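Phosphotriesterase homology protein (Escherichia coli, PDB 1BF6) hydrolyses phosphorylated glyceryl acetates, and also aromatic acetates and propionates, using two zinc ions bound in a TIM-barrel active site. Local coordinates at residues A[51-55]-A[121-125]; A[178-182]-A[287-291]. All coordinates share one frame; numbering follows the deposited sequence.

Contact 1 (A[51-55]-A[121-125]); sequences IEMTN and IIAEI. With ZN (zinc ion), chain C; ZN (zinc ion), chain D.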
loop_
_atom_site.group_PDB
_atom_site.type_symbol
_atom_site.label_atom_id
_atom_site.label_comp_id
_atom_site.label_asym_id
_atom_site.label_seq_id
_atom_site.Cartn_x
_atom_site.Cartn_y
_atom_site.Cartn_z
ATOM N N ILE A 51 2.323 -6.143 2.623
ATOM C CA ILE A 51 3.062 -4.879 2.700
ATOM C C ILE A 51 2.196 -3.924 3.544
ATOM O O ILE A 51 1.154 -3.438 3.094
ATOM C CB ILE A 51 3.313 -4.264 1.297
ATOM C CG1 ILE A 51 3.750 -5.351 0.297
ATOM C CG2 ILE A 51 4.407 -3.167 1.384
ATOM C CD1 ILE A 51 4.998 -6.143 0.700
ATOM N N GLU A 52 2.631 -3.701 4.777
ATOM C CA GLU A 52 1.917 -2.858 5.724
ATOM C C GLU A 52 2.219 -1.369 5.499
ATOM O O GLU A 52 3.378 -0.935 5.569
ATOM C CB GLU A 52 2.247 -3.335 7.134
ATOM C CG GLU A 52 1.048 -3.366 8.079
ATOM C CD GLU A 52 0.776 -2.027 8.727
ATOM O OE1 GLU A 52 1.646 -1.134 8.639
ATOM O OE2 GLU A 52 -0.301 -1.870 9.345
ATOM N N MET A 53 1.151 -0.599 5.279
ATOM C CA MET A 53 1.210 0.826 4.952
ATOM C C MET A 53 1.043 1.857 6.064
ATOM O O MET A 53 0.862 3.049 5.776
ATOM C CB MET A 53 0.148 1.112 3.890
ATOM C CG MET A 53 0.275 0.280 2.618
ATOM S SD MET A 53 1.598 0.867 1.519
ATOM C CE MET A 53 2.794 -0.290 1.880
ATOM N N THR A 54 1.074 1.409 7.311
ATOM C CA THR A 54 0.891 2.301 8.454
ATOM C C THR A 54 2.227 2.901 8.891
ATOM O O THR A 54 3.043 2.194 9.463
ATOM C CB THR A 54 0.295 1.544 9.691
ATOM O OG1 THR A 54 -0.871 0.799 9.302
ATOM C CG2 THR A 54 -0.097 2.522 10.791
ATOM N N ASN A 55 2.461 4.180 8.591
ATOM C CA ASN A 55 3.700 4.808 9.052
ATOM C C ASN A 55 3.543 5.278 10.514
ATOM O O ASN A 55 2.449 5.174 11.105
ATOM C CB ASN A 55 4.249 5.891 8.093
ATOM C CG ASN A 55 3.190 6.800 7.518
ATOM O OD1 ASN A 55 2.436 7.445 8.244
ATOM N ND2 ASN A 55 3.179 6.918 6.192
ATOM N N ILE A 121 10.024 -0.318 3.201
ATOM C CA ILE A 121 9.509 0.520 2.120
ATOM C C ILE A 121 9.157 1.905 2.688
ATOM O O ILE A 121 8.910 2.031 3.888
ATOM C CB ILE A 121 8.227 -0.147 1.466
ATOM C CG1 ILE A 121 7.836 0.540 0.160
ATOM C CG2 ILE A 121 7.047 -0.123 2.444
ATOM C CD1 ILE A 121 6.834 -0.266 -0.679
ATOM N N ILE A 122 9.244 2.931 1.847
ATOM C CA ILE A 122 8.909 4.315 2.227
ATOM C C ILE A 122 7.464 4.401 1.783
ATOM O O ILE A 122 7.163 4.486 0.586
ATOM C CB ILE A 122 9.762 5.342 1.461
ATOM C CG1 ILE A 122 11.241 5.178 1.834
ATOM C CG2 ILE A 122 9.235 6.762 1.714
ATOM C CD1 ILE A 122 12.172 5.676 0.772
ATOM N N ALA A 123 6.560 4.462 2.750
ATOM C CA ALA A 123 5.144 4.397 2.365
ATOM C C ALA A 123 4.221 4.774 3.530
ATOM O O ALA A 123 4.738 4.796 4.623
ATOM C CB ALA A 123 4.840 2.906 2.095
ATOM N N GLU A 124 2.887 4.783 3.527
ATOM C CA GLU A 124 2.153 5.262 2.440
ATOM C C GLU A 124 2.268 6.788 2.335
ATOM O O GLU A 124 1.872 7.409 3.329
ATOM C CB GLU A 124 0.693 4.833 2.137
ATOM C CG GLU A 124 -0.280 5.169 3.286
ATOM C CD GLU A 124 -1.697 4.668 2.805
ATOM O OE1 GLU A 124 -1.871 5.318 1.816
ATOM O OE2 GLU A 124 -1.985 3.903 3.698
ATOM N N ILE A 125 2.988 7.311 1.350
ATOM C CA ILE A 125 3.135 8.751 1.272
ATOM C C ILE A 125 2.069 9.310 0.361
ATOM O O ILE A 125 1.989 8.974 -0.821
ATOM C CB ILE A 125 4.597 9.168 0.924
ATOM C CG1 ILE A 125 5.005 8.688 -0.456
ATOM C CG2 ILE A 125 5.571 8.545 1.957
ATOM C CD1 ILE A 125 6.370 9.234 -0.893
HETATM ZN ZN ZN C . -3.863 2.496 3.315
HETATM ZN ZN ZN D . -4.031 5.244 1.406
#
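Ile121 meets Ile51 at the inner wall of the barrel, CG2 to CG2 at 4.2 Å, with the two side chains crossing at about a right angle. Ala123 follows with its CB 3.8 Å from CE of Met53, whose chain, bent at chi2 and chi3, brings SD and CE over the small methyl. The carbonyl of Ala123 takes the main polar bond: Asn55 ND2 donates to Ala123 O at 3.1 Å and 163°. Ala123 O lies near the plane of the Asn55 amide, while the donor is tilted 29° out of the Ala123 carbonyl plane. A cis peptide leads into Glu124, whose O receives a second, weak bond from Asn55 ND2. Glu124 N in turn makes a long, weak bond to Met53 O. The CG of Glu124 sits between its backbone N and carbonyl carbon (chi1 60°) and 3.5 Å from Met53 O. Beyond it the chain is extended, delivering the carboxylate to two metals: OE2 binds the chain C zinc ion at 2.4 Å, OE1 the chain D zinc ion at 2.2 Å. His11, His13 and Asp242 complete the first site, His157 and His185 the second. One carboxylate thus bridges a binuclear centre, and Asn55, by holding its backbone, probably steadies both ions at once.

Contact 2 (A[178-182]-A[287-291]); sequences LSRVT and SQFFQ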
loop_
_atom_site.group_PDB
_atom_site.type_symbol
_atom_site.label_atom_id
_atom_site.label_comp_id
_atom_site.label_asym_id
_atom_site.label_seq_id
_atom_site.Cartn_x
_atom_site.Cartn_y
_atom_site.Cartn_z
ATOM N N LEU A 178 11.445 5.876 -11.620
ATOM C CA LEU A 178 10.020 5.577 -11.445
ATOM C C LEU A 178 9.621 4.106 -11.359
ATOM O O LEU A 178 8.524 3.790 -10.872
ATOM C CB LEU A 178 9.156 6.338 -12.459
ATOM C CG LEU A 178 9.247 7.874 -12.411
ATOM C CD1 LEU A 178 8.277 8.500 -13.394
ATOM C CD2 LEU A 178 8.983 8.384 -11.004
ATOM N N SER A 179 10.514 3.209 -11.780
ATOM C CA SER A 179 10.237 1.778 -11.703
ATOM C C SER A 179 10.317 1.330 -10.242
ATOM O O SER A 179 9.971 0.198 -9.902
ATOM C CB SER A 179 11.224 0.977 -12.563
ATOM O OG SER A 179 12.516 0.939 -11.979
ATOM N N ARG A 180 10.788 2.232 -9.380
ATOM C CA ARG A 180 10.910 1.945 -7.954
ATOM C C ARG A 180 9.774 2.614 -7.154
ATOM O O ARG A 180 9.801 2.652 -5.923
ATOM C CB ARG A 180 12.288 2.382 -7.449
ATOM C CG ARG A 180 13.461 1.746 -8.222
ATOM C CD ARG A 180 13.452 0.209 -8.114
ATOM N NE ARG A 180 13.698 -0.250 -6.748
ATOM C CZ ARG A 180 12.978 -1.171 -6.107
ATOM N NH1 ARG A 180 11.946 -1.767 -6.700
ATOM N NH2 ARG A 180 13.253 -1.456 -4.839
ATOM N N VAL A 181 8.768 3.101 -7.879
ATOM C CA VAL A 181 7.595 3.755 -7.295
ATOM C C VAL A 181 6.309 2.992 -7.690
ATOM O O VAL A 181 6.158 2.556 -8.835
ATOM C CB VAL A 181 7.456 5.211 -7.818
ATOM C CG1 VAL A 181 6.202 5.878 -7.248
ATOM C CG2 VAL A 181 8.703 6.028 -7.460
ATOM N N THR A 182 5.404 2.825 -6.732
ATOM C CA THR A 182 4.117 2.180 -6.989
ATOM C C THR A 182 3.025 3.155 -6.508
ATOM O O THR A 182 3.073 3.631 -5.375
ATOM C CB THR A 182 4.015 0.788 -6.320
ATOM O OG1 THR A 182 2.775 0.177 -6.698
ATOM C CG2 THR A 182 4.112 0.869 -4.799
ATOM N N SER A 287 7.241 -9.802 -6.014
ATOM C CA SER A 287 8.565 -10.391 -5.836
ATOM C C SER A 287 9.635 -9.539 -6.525
ATOM O O SER A 287 10.727 -9.382 -5.997
ATOM C CB SER A 287 8.596 -11.815 -6.395
ATOM O OG SER A 287 7.710 -12.658 -5.672
ATOM N N GLN A 288 9.302 -8.973 -7.682
ATOM C CA GLN A 288 10.233 -8.136 -8.435
ATOM C C GLN A 288 10.331 -6.725 -7.855
ATOM O O GLN A 288 11.413 -6.127 -7.846
ATOM C CB GLN A 288 9.796 -8.031 -9.905
ATOM C CG GLN A 288 9.649 -9.372 -10.629
ATOM C CD GLN A 288 9.031 -9.253 -12.026
ATOM O OE1 GLN A 288 8.399 -8.244 -12.368
ATOM N NE2 GLN A 288 9.197 -10.301 -12.833
ATOM N N PHE A 289 9.219 -6.217 -7.322
ATOM C CA PHE A 289 9.170 -4.850 -6.803
ATOM C C PHE A 289 9.602 -4.621 -5.361
ATOM O O PHE A 289 10.409 -3.722 -5.089
ATOM C CB PHE A 289 7.765 -4.265 -7.027
ATOM C CG PHE A 289 7.636 -2.811 -6.657
ATOM C CD1 PHE A 289 7.317 -2.431 -5.347
ATOM C CD2 PHE A 289 7.831 -1.824 -7.614
ATOM C CE1 PHE A 289 7.199 -1.080 -5.001
ATOM C CE2 PHE A 289 7.714 -0.463 -7.281
ATOM C CZ PHE A 289 7.397 -0.096 -5.970
ATOM N N PHE A 290 9.066 -5.420 -4.447
ATOM C CA PHE A 290 9.335 -5.278 -3.017
ATOM C C PHE A 290 10.657 -5.784 -2.493
ATOM O O PHE A 290 11.033 -5.480 -1.357
ATOM C CB PHE A 290 8.176 -5.864 -2.195
ATOM C CG PHE A 290 6.881 -5.150 -2.415
ATOM C CD1 PHE A 290 6.721 -3.827 -1.991
ATOM C CD2 PHE A 290 5.849 -5.753 -3.120
ATOM C CE1 PHE A 290 5.548 -3.114 -2.277
ATOM C CE2 PHE A 290 4.669 -5.050 -3.413
ATOM C CZ PHE A 290 4.519 -3.729 -2.994
ATOM N N GLN A 291 11.375 -6.543 -3.314
ATOM C CA GLN A 291 12.658 -7.076 -2.894
ATOM C C GLN A 291 13.829 -6.168 -3.272
ATOM O O GLN A 291 14.832 -6.203 -2.529
ATOM C CB GLN A 291 12.838 -8.492 -3.438
ATOM C CG GLN A 291 11.758 -9.437 -2.925
ATOM C CD GLN A 291 12.097 -10.886 -3.149
ATOM O OE1 GLN A 291 11.860 -11.430 -4.229
ATOM N NE2 GLN A 291 12.664 -11.524 -2.129
ATOM O OXT GLN A 291 13.713 -5.404 -4.263
#
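Arg180 and Phe289 carry this contact, joined by its single hydrogen bond across the segments. Arg180 NH1 donates to Phe289 O at 3.0 Å and an almost straight 175°, in the carbonyl plane on a lone pair, with the oxygen also in the guanidinium plane. Although the arginine's CB points away from 287-291, folds at chi2 (-61°) and chi3 (-66°) turn its end back to reach this carbonyl. Arg180 also binds beta-D-glucose, and His147 of that site lies beside it. Among the charges, Arg180 NH2 lies 4.0 Å from Gln291 OXT of the C-terminal carboxylate, too far and too far out of plane for a salt bridge. NH1 also stands over one face of the Phe289 ring near its rim, but the cation-pi term is long and at most weak. Replacing Arg180 by an alanine would probably leave the Phe289 carbonyl without its straight donor and take one positive charge from beside the terminal carboxylate. In the packing, Phe289 CZ approaches Thr182 CB at 3.5 Å, CE2 lies equally close to Ser179 O, and Val181 C meets the ring at its edge. The C-terminal segment thus packs at the N-terminal end of the barrel strands, away from the active site, where strand 181-183 runs between 154-157 and 204-207; it brings Phe289 against Met238 of strand 237-239 and edge-to-face with Tyr204.

Overall arrangement
Both contacts belong to the same barrel, their centres about 13 Å apart, and both reach the sheet that contains strands 122-126 and 181-183. Contact 1 is wholly buried near the centre of the chain and joins the end of strand 47-52 and the loop after it to strand 122-126, beside the metals; contact 2 is only partly buried and lays the C-terminal tail against the start of a strand. Phe290 connects them: its CE1 packs 3.5 Å from Ile121 CD1, and its CZ 3.7 Å from Ile51 CG1. Contact 1 adds apolar packing and an asparagine amide to metal ligation, whereas contact 2 pairs a buried ring with an arginine bond nearer the surface.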